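Local coordinates for protein Cwp19 (PDB 5OQ3) that probably hydrolyses bacterial cell-wall peptidoglycan, this chain being its TIM-barrel glycoside hydrolase region, although the whole protein may also act as an N-acetylmuramoyl-L-alanine amidase, at residues N221-L226 / T275-K280; V240-S245 / G282-V287; Y170-I175 / R227-S232; W122-R127 / D190-P195; G186-D191 / Y286-L291. One frame throughout, in Å; residues are numbered along the deposited sequence. Where two conformers were deposited one is given.

Contact 1: N221-L226 / T275-K280; sequences NVNTLL and TRAWIK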
# COMPACT_ATOMS: atom_id res chain seq x y z
N ASN A 221 13.66 8.81 -8.71
CA ASN A 221 12.38 9.44 -8.88
C ASN A 221 11.38 9.00 -7.81
O ASN A 221 10.60 9.77 -7.28
CB ASN A 221 11.78 9.13 -10.27
CG ASN A 221 12.54 9.79 -11.40
OD1 ASN A 221 13.14 10.84 -11.24
ND2 ASN A 221 12.45 9.20 -12.58
N VAL A 222 11.39 7.70 -7.54
CA VAL A 222 10.51 7.12 -6.51
C VAL A 222 10.98 7.61 -5.13
O VAL A 222 10.13 8.10 -4.33
CB VAL A 222 10.51 5.59 -6.58
CG1 VAL A 222 9.81 4.98 -5.35
CG2 VAL A 222 9.84 5.11 -7.88
N ASN A 223 12.28 7.56 -4.87
CA ASN A 223 12.81 8.06 -3.61
C ASN A 223 12.38 9.48 -3.33
O ASN A 223 11.98 9.81 -2.21
CB ASN A 223 14.33 8.02 -3.61
CG ASN A 223 14.92 6.63 -3.71
OD1 ASN A 223 14.23 5.61 -3.64
ND2 ASN A 223 16.25 6.61 -3.92
N THR A 224 12.44 10.35 -4.33
CA THR A 224 12.11 11.76 -4.22
C THR A 224 10.66 11.96 -3.85
O THR A 224 10.31 12.85 -3.09
CB THR A 224 12.38 12.48 -5.58
OG1 THR A 224 13.77 12.40 -5.89
CG2 THR A 224 12.09 13.92 -5.52
N LEU A 225 9.79 11.18 -4.46
CA LEU A 225 8.37 11.24 -4.13
C LEU A 225 8.16 10.91 -2.65
O LEU A 225 7.50 11.65 -1.92
CB LEU A 225 7.52 10.30 -4.99
CG LEU A 225 6.06 10.29 -4.57
CD1 LEU A 225 5.38 11.64 -4.74
CD2 LEU A 225 5.34 9.20 -5.35
N LEU A 226 8.72 9.79 -2.21
CA LEU A 226 8.59 9.42 -0.80
C LEU A 226 9.10 10.48 0.14
O LEU A 226 8.42 10.85 1.11
CB LEU A 226 9.22 8.06 -0.51
CG LEU A 226 8.74 6.86 -1.33
CD1 LEU A 226 9.42 5.58 -0.86
CD2 LEU A 226 7.29 6.65 -1.41
N THR A 275 13.97 -0.20 -1.65
CA THR A 275 13.53 -0.12 -0.24
C THR A 275 14.72 0.13 0.67
O THR A 275 14.58 0.85 1.65
CB THR A 275 12.85 -1.42 0.14
OG1 THR A 275 11.93 -1.74 -0.90
CG2 THR A 275 12.15 -1.27 1.48
N ARG A 276 15.87 -0.45 0.36
CA ARG A 276 17.05 -0.19 1.20
C ARG A 276 17.37 1.28 1.25
O ARG A 276 17.72 1.79 2.31
CB ARG A 276 18.23 -1.02 0.72
CG ARG A 276 19.50 -0.65 1.45
CD ARG A 276 20.68 -1.52 1.07
NE ARG A 276 20.50 -2.86 1.59
CZ ARG A 276 21.29 -3.89 1.31
NH1 ARG A 276 22.34 -3.73 0.51
NH2 ARG A 276 21.07 -5.07 1.85
N ALA A 277 17.35 1.97 0.12
CA ALA A 277 17.61 3.41 0.12
C ALA A 277 16.60 4.14 0.97
O ALA A 277 16.94 5.12 1.66
CB ALA A 277 17.58 3.93 -1.34
N TRP A 278 15.34 3.77 0.90
CA TRP A 278 14.32 4.44 1.67
C TRP A 278 14.65 4.34 3.15
O TRP A 278 14.47 5.29 3.91
CB TRP A 278 12.94 3.83 1.44
CG TRP A 278 12.50 3.69 0.04
CD1 TRP A 278 12.97 4.32 -1.08
CD2 TRP A 278 11.42 2.87 -0.39
NE1 TRP A 278 12.31 3.89 -2.18
CE2 TRP A 278 11.32 3.01 -1.78
CE3 TRP A 278 10.51 2.01 0.28
CZ2 TRP A 278 10.39 2.29 -2.52
CZ3 TRP A 278 9.60 1.33 -0.45
CH2 TRP A 278 9.50 1.49 -1.83
N ILE A 279 15.05 3.18 3.58
CA ILE A 279 15.39 2.92 4.97
C ILE A 279 16.64 3.69 5.37
O ILE A 279 16.64 4.40 6.38
CB ILE A 279 15.53 1.40 5.23
CG1 ILE A 279 14.19 0.69 5.05
CG2 ILE A 279 16.14 1.11 6.60
CD1 ILE A 279 14.29 -0.80 4.92
N LYS A 280 17.68 3.61 4.57
CA LYS A 280 18.94 4.21 4.94
C LYS A 280 18.87 5.71 4.97
O LYS A 280 19.53 6.34 5.78
CB LYS A 280 20.05 3.66 4.05
CG LYS A 280 20.20 2.12 4.20
CD LYS A 280 20.99 1.65 5.41
CE LYS A 280 20.23 1.54 6.71
NZ LYS A 280 21.20 1.70 7.85
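Asn223 and Trp278 mark the nearest approach of two helices that run in roughly the same direction, their local axes 10.3 Å apart and crossing at -37°. Between them the Trp278 indole does most of the bridging. Leu226 reaches it with one methyl: CD1 sits over the centre of the ring system, 3.4 Å from the centroid of the five-membered ring and close to its normal, a CH-pi contact. The opposite face lies against the CA of Thr275 nearer its rim, about one turn back on the same helix. With chi1 at -52°, CG of Trp278 is turned away from its own carbonyl carbon and the indole swings in between the helices. Val222 adds CG1 obliquely, 3.9 Å from Trp278 CZ2. At the ring edge Asn223 OD1 lies in the indole plane, 3.0 Å from Trp278 NE1, but the N-H points well off the oxygen (121°) and the bond is weak; the amide stands perpendicular to the ring, and its ND2 is held by Glu220 on the same helix. Phe193 also meets the indole, and Val244 touches it from the barrel strand 241-244. Such packing of neighbouring helices that run the same way at a moderate angle belongs to the outer helical layer of a TIM barrel.

Contact 2: V240-S245 / G282-V287; sequences VVFGVS and GLIDYV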
# COMPACT_ATOMS: atom_id res chain seq x y z
N VAL A 240 1.73 12.42 12.46
CA VAL A 240 1.17 11.47 11.49
C VAL A 240 2.31 10.74 10.84
O VAL A 240 3.29 11.34 10.40
CB VAL A 240 0.35 12.22 10.42
CG1 VAL A 240 -0.01 11.30 9.26
CG2 VAL A 240 -0.92 12.75 11.07
N VAL A 241 2.19 9.41 10.83
CA VAL A 241 3.27 8.53 10.29
C VAL A 241 3.10 8.29 8.78
O VAL A 241 1.99 8.33 8.26
CB VAL A 241 3.37 7.21 11.06
CG1 VAL A 241 3.65 7.50 12.51
CG2 VAL A 241 2.11 6.33 10.94
N PHE A 242 4.20 8.01 8.13
CA PHE A 242 4.22 7.68 6.71
C PHE A 242 4.93 6.34 6.52
O PHE A 242 6.08 6.15 6.98
CB PHE A 242 4.98 8.78 5.95
CG PHE A 242 5.10 8.53 4.49
CD1 PHE A 242 4.00 8.21 3.71
CD2 PHE A 242 6.33 8.59 3.86
CE1 PHE A 242 4.13 7.95 2.35
CE2 PHE A 242 6.45 8.38 2.51
CZ PHE A 242 5.37 8.05 1.75
N GLY A 243 4.27 5.44 5.84
CA GLY A 243 4.87 4.14 5.57
C GLY A 243 4.54 3.61 4.20
O GLY A 243 3.59 4.03 3.54
N VAL A 244 5.36 2.61 3.81
CA VAL A 244 5.22 1.99 2.51
C VAL A 244 5.34 0.50 2.69
O VAL A 244 6.16 -0.01 3.46
CB VAL A 244 6.35 2.51 1.53
CG1 VAL A 244 6.25 1.86 0.18
CG2 VAL A 244 6.31 4.01 1.44
N SER A 245 4.52 -0.20 1.89
CA SER A 245 4.53 -1.64 1.83
C SER A 245 5.00 -2.11 0.45
O SER A 245 4.19 -2.22 -0.48
CB SER A 245 3.14 -2.20 2.12
OG SER A 245 3.08 -3.60 2.08
N GLY A 282 16.02 7.39 5.53
CA GLY A 282 14.95 7.80 6.41
C GLY A 282 13.82 8.50 5.69
O GLY A 282 13.25 9.48 6.16
N LEU A 283 13.43 7.95 4.55
CA LEU A 283 12.42 8.54 3.72
C LEU A 283 10.99 8.13 4.16
O LEU A 283 10.01 8.66 3.67
CB LEU A 283 12.58 8.15 2.23
CG LEU A 283 13.97 8.45 1.65
CD1 LEU A 283 14.00 8.11 0.18
CD2 LEU A 283 14.39 9.87 1.91
N ILE A 284 10.94 7.15 5.07
CA ILE A 284 9.69 6.59 5.54
C ILE A 284 9.82 6.41 7.07
O ILE A 284 10.93 6.26 7.58
CB ILE A 284 9.36 5.24 4.84
CG1 ILE A 284 10.48 4.19 5.01
CG2 ILE A 284 9.05 5.47 3.35
CD1 ILE A 284 10.24 2.90 4.29
N ASP A 285 8.67 6.39 7.74
CA ASP A 285 8.65 6.04 9.16
C ASP A 285 8.51 4.55 9.44
O ASP A 285 8.95 4.06 10.48
CB ASP A 285 7.50 6.75 9.87
CG ASP A 285 7.61 8.25 9.88
OD1 ASP A 285 8.67 8.76 10.23
OD2 ASP A 285 6.61 8.90 9.51
N TYR A 286 7.86 3.84 8.51
CA TYR A 286 7.66 2.39 8.64
C TYR A 286 7.68 1.74 7.29
O TYR A 286 7.39 2.36 6.28
CB TYR A 286 6.38 2.09 9.44
CG TYR A 286 5.03 2.27 8.81
CD1 TYR A 286 4.51 1.29 7.96
CD2 TYR A 286 4.24 3.37 9.08
CE1 TYR A 286 3.24 1.39 7.45
CE2 TYR A 286 2.93 3.45 8.58
CZ TYR A 286 2.45 2.46 7.75
OH TYR A 286 1.15 2.52 7.26
N VAL A 287 7.97 0.43 7.29
CA VAL A 287 8.05 -0.35 6.07
C VAL A 287 7.39 -1.70 6.35
O VAL A 287 7.50 -2.27 7.45
CB VAL A 287 9.54 -0.52 5.64
CG1 VAL A 287 10.34 -1.38 6.64
CG2 VAL A 287 9.63 -1.06 4.23
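Gly243 and Tyr286 pair in parallel between barrel strands 241-244 and 286-287, and here the packing is tightest. The Tyr286 ring lies flat on the glycine, whose CA is 3.4 Å from the ring centroid and almost exactly on its normal. Chi1 of 75° sets CG between the backbone N and carbonyl carbon, folding the ring back over strand 241-244. On the other face of the sheet, CG2 of Val244 meets CG2 of Ile284 at 3.6 Å. Phe242 O accepts two backbone bonds, from Asp285 N (2.7 Å), nearly in line with the carbonyl, and from Tyr286 N (3.3 Å); Val244 N then donates to Tyr286 O. Toward partly exposed Val241 and Asp285 the fit is looser, with Val241 CG2 3.8 Å from Tyr286 CE2 at the ring edge. There Asp285 OD2 takes the Phe242 N-H through its anti lone pair (2.9 Å) and also forms a salt bridge with Lys234. The carboxylate thus extends the backbone ladder beyond the strand pairing, and its negative charge is probably stabilised by the lysine.

Contact 3: Y170-I175 / R227-S232; sequences YIVDSI and RDVKAS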
# COMPACT_ATOMS: atom_id res chain seq x y z
N TYR A 170 1.90 16.99 -7.71
CA TYR A 170 0.47 16.67 -7.68
C TYR A 170 0.16 15.55 -6.66
O TYR A 170 -0.84 15.62 -5.96
CB TYR A 170 0.00 16.28 -9.09
CG TYR A 170 -1.13 15.28 -9.17
CD1 TYR A 170 -2.42 15.61 -8.80
CD2 TYR A 170 -0.91 13.97 -9.60
CE1 TYR A 170 -3.46 14.70 -8.86
CE2 TYR A 170 -1.93 13.04 -9.67
CZ TYR A 170 -3.20 13.40 -9.28
OH TYR A 170 -4.21 12.46 -9.29
N ILE A 171 0.99 14.53 -6.63
CA ILE A 171 0.79 13.46 -5.64
C ILE A 171 0.96 14.00 -4.22
O ILE A 171 0.11 13.74 -3.34
CB ILE A 171 1.65 12.25 -5.95
CG1 ILE A 171 1.23 11.62 -7.28
CG2 ILE A 171 1.58 11.23 -4.81
CD1 ILE A 171 2.28 10.71 -7.87
N VAL A 172 2.01 14.78 -4.00
CA VAL A 172 2.19 15.42 -2.69
C VAL A 172 0.96 16.24 -2.29
O VAL A 172 0.47 16.15 -1.16
CB VAL A 172 3.45 16.26 -2.66
CG1 VAL A 172 3.55 17.13 -1.42
CG2 VAL A 172 4.69 15.36 -2.79
N ASP A 173 0.49 17.06 -3.22
CA ASP A 173 -0.64 17.91 -2.93
C ASP A 173 -1.91 17.10 -2.68
O ASP A 173 -2.75 17.50 -1.88
CB ASP A 173 -0.85 18.90 -4.10
CG ASP A 173 0.27 19.96 -4.21
OD1 ASP A 173 1.07 20.12 -3.23
OD2 ASP A 173 0.37 20.62 -5.28
N SER A 174 -2.06 15.99 -3.39
CA SER A 174 -3.22 15.12 -3.21
C SER A 174 -3.24 14.52 -1.79
O SER A 174 -4.29 14.48 -1.14
CB SER A 174 -3.20 13.99 -4.24
OG SER A 174 -3.43 14.40 -5.58
N ILE A 175 -2.08 14.11 -1.31
CA ILE A 175 -1.99 13.61 0.05
C ILE A 175 -2.14 14.70 1.09
O ILE A 175 -2.84 14.50 2.11
CB ILE A 175 -0.69 12.82 0.18
CG1 ILE A 175 -0.84 11.60 -0.72
CG2 ILE A 175 -0.46 12.44 1.64
CD1 ILE A 175 0.48 11.00 -1.04
N ARG A 227 10.29 10.98 -0.14
CA ARG A 227 10.87 12.07 0.64
C ARG A 227 9.94 13.25 0.73
O ARG A 227 9.74 13.82 1.81
CB ARG A 227 12.20 12.48 -0.00
CG ARG A 227 12.93 13.58 0.71
CD ARG A 227 14.02 14.18 -0.19
NE ARG A 227 13.38 14.94 -1.27
CZ ARG A 227 14.03 15.48 -2.30
NH1 ARG A 227 15.35 15.28 -2.44
NH2 ARG A 227 13.37 16.23 -3.20
N ASP A 228 9.41 13.66 -0.40
CA ASP A 228 8.61 14.89 -0.46
C ASP A 228 7.24 14.71 0.19
O ASP A 228 6.73 15.60 0.82
CB ASP A 228 8.43 15.33 -1.92
CG ASP A 228 9.71 15.95 -2.54
OD1 ASP A 228 10.74 16.11 -1.82
OD2 ASP A 228 9.60 16.28 -3.74
N VAL A 229 6.66 13.52 0.11
CA VAL A 229 5.41 13.21 0.80
C VAL A 229 5.66 13.23 2.31
O VAL A 229 4.90 13.86 3.06
CB VAL A 229 4.86 11.83 0.33
CG1 VAL A 229 3.70 11.37 1.25
CG2 VAL A 229 4.35 11.93 -1.11
N LYS A 230 6.72 12.59 2.77
CA LYS A 230 7.02 12.62 4.19
C LYS A 230 7.18 14.04 4.70
O LYS A 230 6.63 14.42 5.73
CB LYS A 230 8.23 11.73 4.54
CG LYS A 230 8.29 11.55 6.03
CD LYS A 230 9.06 10.43 6.41
CE LYS A 230 10.43 10.85 6.41
NZ LYS A 230 10.68 11.61 7.65
N ALA A 231 7.95 14.84 3.95
CA ALA A 231 8.18 16.22 4.38
C ALA A 231 6.89 17.02 4.45
O ALA A 231 6.70 17.84 5.35
CB ALA A 231 9.20 16.89 3.48
N SER A 232 6.02 16.82 3.47
CA SER A 232 4.75 17.53 3.43
C SER A 232 3.92 17.18 4.67
O SER A 232 3.43 18.03 5.39
CB SER A 232 3.99 17.17 2.15
OG SER A 232 2.66 17.66 2.21
O HOH W 1 1.74 15.07 1.16
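Val172 and Val229 bury the most surface where helix 170-175 meets helix 227-232, with Ile175 and Ser232 completing the contact. The CA atoms of Val172 and Val229 are also the nearest across the pair, 5.2 Å apart, between short helical axes that cross at -31°. Their side chains slide past each other in opposite directions, CG2 of Val172 lying 3.8 Å from CG2 of Val229. Val172 divides its two methyls between neighbours. CG2 also touches the CB of Asp228, whereas CG1, anti to the backbone N (chi1 170°), turns to the other side and rests 3.6 Å from Ser232 CB. Val229 in turn presents both methyls to Ile175, whose CD1 comes in at about a right angle, 4.0 Å from Val229 CG1. Polar linkage is confined to the Ser232 side: one water donates to Val172 O at 2.9 Å and is hydrogen-bonded to Ser232 OG, tying a helix carbonyl to a hydroxyl across the groove. On the Asp228 side, Arg227 grips OD1 of its neighbour Asp228 side-on with NE and NH2, a salt bridge within one helix. Inward, Val229 and Ile175 both touch Phe189 of strand 186-189, and Val229 also meets Phe242 of strand 241-244. Adjacent helices packed side by side largely through beta-branched aliphatic residues, with their inner sides on the strands, are characteristic of the helical shell of a TIM barrel.

Contact 4: W122-R127 / D190-P195; sequences WFNPYR and DDYFYP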
# COMPACT_ATOMS: atom_id res chain seq x y z
N TRP A 122 -4.56 4.83 2.84
CA TRP A 122 -3.76 4.17 1.84
C TRP A 122 -4.05 4.76 0.44
O TRP A 122 -5.20 4.82 0.00
CB TRP A 122 -4.00 2.68 1.95
CG TRP A 122 -3.70 1.76 0.82
CD1 TRP A 122 -2.83 1.94 -0.23
CD2 TRP A 122 -4.23 0.44 0.67
NE1 TRP A 122 -2.84 0.84 -1.03
CE2 TRP A 122 -3.69 -0.09 -0.51
CE3 TRP A 122 -5.14 -0.33 1.40
CZ2 TRP A 122 -4.00 -1.38 -0.98
CZ3 TRP A 122 -5.47 -1.60 0.92
CH2 TRP A 122 -4.90 -2.10 -0.25
N PHE A 123 -2.97 5.12 -0.22
CA PHE A 123 -2.99 5.71 -1.56
C PHE A 123 -2.16 4.86 -2.54
O PHE A 123 -1.07 4.38 -2.20
CB PHE A 123 -2.36 7.11 -1.54
CG PHE A 123 -3.02 8.08 -0.61
CD1 PHE A 123 -2.70 8.13 0.76
CD2 PHE A 123 -3.86 9.06 -1.11
CE1 PHE A 123 -3.28 9.04 1.59
CE2 PHE A 123 -4.46 9.97 -0.26
CZ PHE A 123 -4.15 9.98 1.09
N ASN A 124 -2.65 4.76 -3.79
CA ASN A 124 -1.85 4.25 -4.90
C ASN A 124 -1.39 5.50 -5.70
O ASN A 124 -2.22 6.22 -6.22
CB ASN A 124 -2.67 3.27 -5.74
CG ASN A 124 -1.89 2.73 -6.91
OD1 ASN A 124 -1.21 3.48 -7.62
ND2 ASN A 124 -2.05 1.41 -7.17
N PRO A 125 -0.07 5.80 -5.73
CA PRO A 125 0.30 7.09 -6.30
C PRO A 125 0.09 7.21 -7.83
O PRO A 125 -0.42 8.24 -8.27
CB PRO A 125 1.80 7.22 -5.94
CG PRO A 125 2.24 5.84 -5.58
CD PRO A 125 1.06 5.13 -5.06
N TYR A 126 0.58 6.24 -8.61
CA TYR A 126 0.74 6.44 -10.07
C TYR A 126 -0.34 5.78 -10.95
O TYR A 126 -0.40 6.11 -12.12
CB TYR A 126 2.09 5.93 -10.58
CG TYR A 126 3.32 6.39 -9.79
CD1 TYR A 126 3.69 7.72 -9.71
CD2 TYR A 126 4.13 5.46 -9.17
CE1 TYR A 126 4.82 8.11 -9.02
CE2 TYR A 126 5.28 5.82 -8.51
CZ TYR A 126 5.63 7.16 -8.44
OH TYR A 126 6.77 7.49 -7.76
N ARG A 127 -1.17 4.87 -10.42
CA ARG A 127 -2.16 4.22 -11.26
C ARG A 127 -3.15 5.23 -11.76
O ARG A 127 -3.63 6.09 -11.00
CB ARG A 127 -2.88 3.14 -10.44
CG ARG A 127 -4.17 2.57 -11.07
CD ARG A 127 -4.88 1.63 -10.09
NE ARG A 127 -4.13 0.40 -9.91
CZ ARG A 127 -4.22 -0.40 -8.84
NH1 ARG A 127 -5.07 -0.13 -7.86
NH2 ARG A 127 -3.47 -1.49 -8.78
N ASP A 190 1.16 1.32 -0.93
CA ASP A 190 1.46 -0.08 -1.15
C ASP A 190 2.55 -0.24 -2.21
O ASP A 190 3.44 0.63 -2.32
CB ASP A 190 0.19 -0.92 -1.39
CG ASP A 190 -0.56 -0.55 -2.64
OD1 ASP A 190 -0.68 0.67 -2.93
OD2 ASP A 190 -1.16 -1.45 -3.29
N ASP A 191 2.56 -1.32 -2.97
CA ASP A 191 3.78 -1.79 -3.60
C ASP A 191 3.93 -1.43 -5.07
O ASP A 191 4.90 -1.88 -5.69
CB ASP A 191 3.86 -3.33 -3.45
CG ASP A 191 2.60 -4.07 -3.95
OD1 ASP A 191 1.47 -3.90 -3.39
OD2 ASP A 191 2.75 -4.83 -4.93
N TYR A 192 3.06 -0.58 -5.62
CA TYR A 192 3.08 -0.27 -7.04
C TYR A 192 3.82 1.04 -7.29
O TYR A 192 3.47 2.10 -6.76
CB TYR A 192 1.68 -0.23 -7.66
CG TYR A 192 0.92 -1.52 -7.51
CD1 TYR A 192 1.21 -2.61 -8.32
CD2 TYR A 192 -0.08 -1.65 -6.56
CE1 TYR A 192 0.52 -3.80 -8.18
CE2 TYR A 192 -0.79 -2.85 -6.42
CZ TYR A 192 -0.49 -3.89 -7.24
OH TYR A 192 -1.18 -5.06 -7.09
N PHE A 193 4.86 0.93 -8.12
CA PHE A 193 5.65 2.05 -8.48
C PHE A 193 5.73 2.10 -10.01
O PHE A 193 4.69 2.21 -10.64
CB PHE A 193 7.01 2.00 -7.73
CG PHE A 193 6.84 2.12 -6.27
CD1 PHE A 193 6.65 3.35 -5.70
CD2 PHE A 193 6.71 0.97 -5.48
CE1 PHE A 193 6.45 3.48 -4.37
CE2 PHE A 193 6.49 1.10 -4.14
CZ PHE A 193 6.36 2.35 -3.58
N TYR A 194 6.89 1.91 -10.62
CA TYR A 194 6.92 1.78 -12.07
C TYR A 194 6.33 0.41 -12.40
O TYR A 194 6.53 -0.54 -11.64
CB TYR A 194 8.36 1.85 -12.61
CG TYR A 194 8.93 3.22 -12.74
CD1 TYR A 194 9.54 3.85 -11.67
CD2 TYR A 194 8.91 3.89 -13.97
CE1 TYR A 194 10.10 5.13 -11.79
CE2 TYR A 194 9.47 5.16 -14.12
CZ TYR A 194 10.02 5.78 -13.01
OH TYR A 194 10.54 7.03 -13.17
N PRO A 195 5.58 0.31 -13.53
CA PRO A 195 4.92 -0.96 -13.81
C PRO A 195 5.78 -1.96 -14.48
O PRO A 195 5.35 -3.06 -14.70
CB PRO A 195 3.81 -0.55 -14.77
CG PRO A 195 4.35 0.68 -15.47
CD PRO A 195 5.09 1.41 -14.40
O HOH W 2 1.43 3.45 -8.07
O HOH W 3 -3.06 0.03 -4.79
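Trp122 NE1 donates to Asp190 OD1 at 2.9 Å and 155°. The oxygen lies near the indole plane, but the N-H meets it from above the carboxylate, almost perpendicular to that plane. Chi1 of 64° puts the carboxyl group between the backbone N and carbonyl carbon of Asp190, where it faces the edge of the indole. Its other oxygen, OD2, accepts from a water 2.8 Å away, and that water accepts from Asn124 ND2. A second water joins the loops more fully: it donates to Asn124 OD1 and to Tyr192 O (2.8 Å) and accepts from Tyr126 N. Asn124 OD1 also takes the Arg127 N-H (3.1 Å) in an Asx motif, which fixes the amide while its ND2 reaches Tyr192 CD2 at 3.7 Å, the amide and ring planes nearly parallel. Arg127 brings NH2 over the same ring, near its rim, in at most a weak cation-pi attraction; its NH1 is held by Pro75 O. Deeper in, Tyr126 CE2 packs 4.0 Å from Phe193 CD1, with the CA of Phe193 at the tyrosine's edge. Around this, the segments continue the C-terminal ends of adjacent barrel strands 118-123 and 186-189. Tyr126 and Phe193 back onto Val222 of helix 214-236, Pro125 and Tyr126 touch Ile171 of helix 165-181, and Arg74, at the end of strand 68-74, bonds the carbonyls of Asn124 and Pro125.

Contact 5: G186-D191 / Y286-L291; sequences GVHFDD and YVVPQL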
# COMPACT_ATOMS: atom_id res chain seq x y z
N GLY A 186 -2.07 7.97 9.93
CA GLY A 186 -0.98 7.57 9.04
C GLY A 186 -1.35 7.73 7.58
O GLY A 186 -2.54 7.76 7.24
N VAL A 187 -0.31 7.82 6.76
CA VAL A 187 -0.40 7.75 5.28
C VAL A 187 0.41 6.53 4.86
O VAL A 187 1.52 6.34 5.34
CB VAL A 187 0.17 9.07 4.67
CG1 VAL A 187 0.32 8.93 3.15
CG2 VAL A 187 -0.65 10.28 5.10
N HIS A 188 -0.18 5.73 3.97
CA HIS A 188 0.37 4.47 3.55
C HIS A 188 0.37 4.35 2.02
O HIS A 188 -0.67 4.63 1.39
CB HIS A 188 -0.51 3.37 4.12
CG HIS A 188 -0.08 1.96 3.83
ND1 HIS A 188 0.65 1.23 4.73
CD2 HIS A 188 -0.37 1.13 2.81
CE1 HIS A 188 0.83 0.01 4.25
NE2 HIS A 188 0.23 -0.08 3.09
N PHE A 189 1.50 3.95 1.43
CA PHE A 189 1.53 3.52 0.02
C PHE A 189 1.80 2.02 0.00
O PHE A 189 2.60 1.53 0.81
CB PHE A 189 2.68 4.20 -0.79
CG PHE A 189 2.54 5.70 -1.00
CD1 PHE A 189 1.43 6.47 -0.62
CD2 PHE A 189 3.55 6.34 -1.66
CE1 PHE A 189 1.37 7.84 -0.86
CE2 PHE A 189 3.47 7.69 -1.93
CZ PHE A 189 2.40 8.43 -1.53
N ASP A 190 1.16 1.32 -0.93
CA ASP A 190 1.46 -0.08 -1.15
C ASP A 190 2.55 -0.24 -2.21
O ASP A 190 3.44 0.63 -2.32
CB ASP A 190 0.19 -0.92 -1.39
CG ASP A 190 -0.56 -0.55 -2.64
OD1 ASP A 190 -0.68 0.67 -2.93
OD2 ASP A 190 -1.16 -1.45 -3.29
N ASP A 191 2.56 -1.32 -2.97
CA ASP A 191 3.78 -1.79 -3.60
C ASP A 191 3.93 -1.43 -5.07
O ASP A 191 4.90 -1.88 -5.69
CB ASP A 191 3.86 -3.33 -3.45
CG ASP A 191 2.60 -4.07 -3.95
OD1 ASP A 191 1.47 -3.90 -3.39
OD2 ASP A 191 2.75 -4.83 -4.93
N TYR A 286 7.86 3.84 8.51
CA TYR A 286 7.66 2.39 8.64
C TYR A 286 7.68 1.74 7.29
O TYR A 286 7.39 2.36 6.28
CB TYR A 286 6.38 2.09 9.44
CG TYR A 286 5.03 2.27 8.81
CD1 TYR A 286 4.51 1.29 7.96
CD2 TYR A 286 4.24 3.37 9.08
CE1 TYR A 286 3.24 1.39 7.45
CE2 TYR A 286 2.93 3.45 8.58
CZ TYR A 286 2.45 2.46 7.75
OH TYR A 286 1.15 2.52 7.26
N VAL A 287 7.97 0.43 7.29
CA VAL A 287 8.05 -0.35 6.07
C VAL A 287 7.39 -1.70 6.35
O VAL A 287 7.50 -2.27 7.45
CB VAL A 287 9.54 -0.52 5.64
CG1 VAL A 287 10.34 -1.38 6.64
CG2 VAL A 287 9.63 -1.06 4.23
N VAL A 288 6.65 -2.17 5.33
CA VAL A 288 5.84 -3.39 5.44
C VAL A 288 6.13 -4.33 4.28
O VAL A 288 5.32 -4.45 3.35
CB VAL A 288 4.33 -3.10 5.57
CG1 VAL A 288 3.60 -4.36 5.96
CG2 VAL A 288 4.05 -1.96 6.51
N PRO A 289 7.29 -5.03 4.28
CA PRO A 289 7.52 -5.95 3.19
C PRO A 289 6.41 -6.99 3.14
O PRO A 289 5.99 -7.53 4.17
CB PRO A 289 8.89 -6.57 3.53
CG PRO A 289 9.05 -6.32 5.01
CD PRO A 289 8.31 -5.08 5.33
N GLN A 290 5.97 -7.30 1.90
CA GLN A 290 4.90 -8.27 1.70
C GLN A 290 5.51 -9.67 1.59
O GLN A 290 6.01 -10.08 0.54
CB GLN A 290 4.13 -7.88 0.43
CG GLN A 290 3.43 -6.57 0.62
CD GLN A 290 2.69 -6.06 -0.62
OE1 GLN A 290 2.46 -6.75 -1.60
NE2 GLN A 290 2.28 -4.81 -0.56
N LEU A 291 5.52 -10.36 2.73
CA LEU A 291 6.09 -11.71 2.81
C LEU A 291 5.00 -12.73 2.67
O LEU A 291 4.76 -13.56 3.57
CB LEU A 291 6.89 -11.87 4.11
CG LEU A 291 7.99 -10.83 4.36
CD1 LEU A 291 8.85 -11.29 5.55
CD2 LEU A 291 8.85 -10.56 3.15
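His188 ND1 and Tyr286 OH are hydrogen-bonded at 2.9 Å and 162°, and either may be the donor. The two rings meet rim to rim, planes 36° apart, with neither over the other's face. His188 is extended from its strand, CG anti to the backbone N, which carries the imidazole across to the phenol. The hydroxyl has a second partner in His120 ND1, so Tyr286 OH sits between two histidines. Farther along, Gln290 NE2 donates to Asp191 OD1 (3.1 Å, 154°); the acceptor is near the amide plane, but the donor stands well above the carboxylate plane, the two planes steeply inclined. The same NE2 is also bonded to Ser245 OG, and that hydroxyl to Val288 O, so a polar chain runs from Asp191 through Gln290 and Ser245, just past strand 241-244, back to Val288. His188 and Tyr286 span strand 241-244 within the polar barrel interior. Asp191 and Gln290 lie just beyond the C-terminal strand ends, where TIM-barrel glycoside hydrolases carry their active site, though a role for these residues is not established.

In the fold
The contacts cover consecutive layers of one side of the barrel. Contacts 1 and 3 lie in the outer helical shell and share helix 214-236, which packs against one neighbour through an indole and against the other through valines; contact 1 is buried, contact 3 only partly. Contact 2 is backbone pairing in the wall, and its strand 286-287 serves contact 5 as well, where side chains reach over the intervening strand. Contacts 4 and 5 share Asp190 and Asp191 at the strand ends and are the most polar in their side chains, contact 4 combining a direct indole-carboxylate bond with bridging waters, contact 5 using direct bonds between side chains. Phe193 and Phe189 join these inner parts to the helices of contacts 1 and 3.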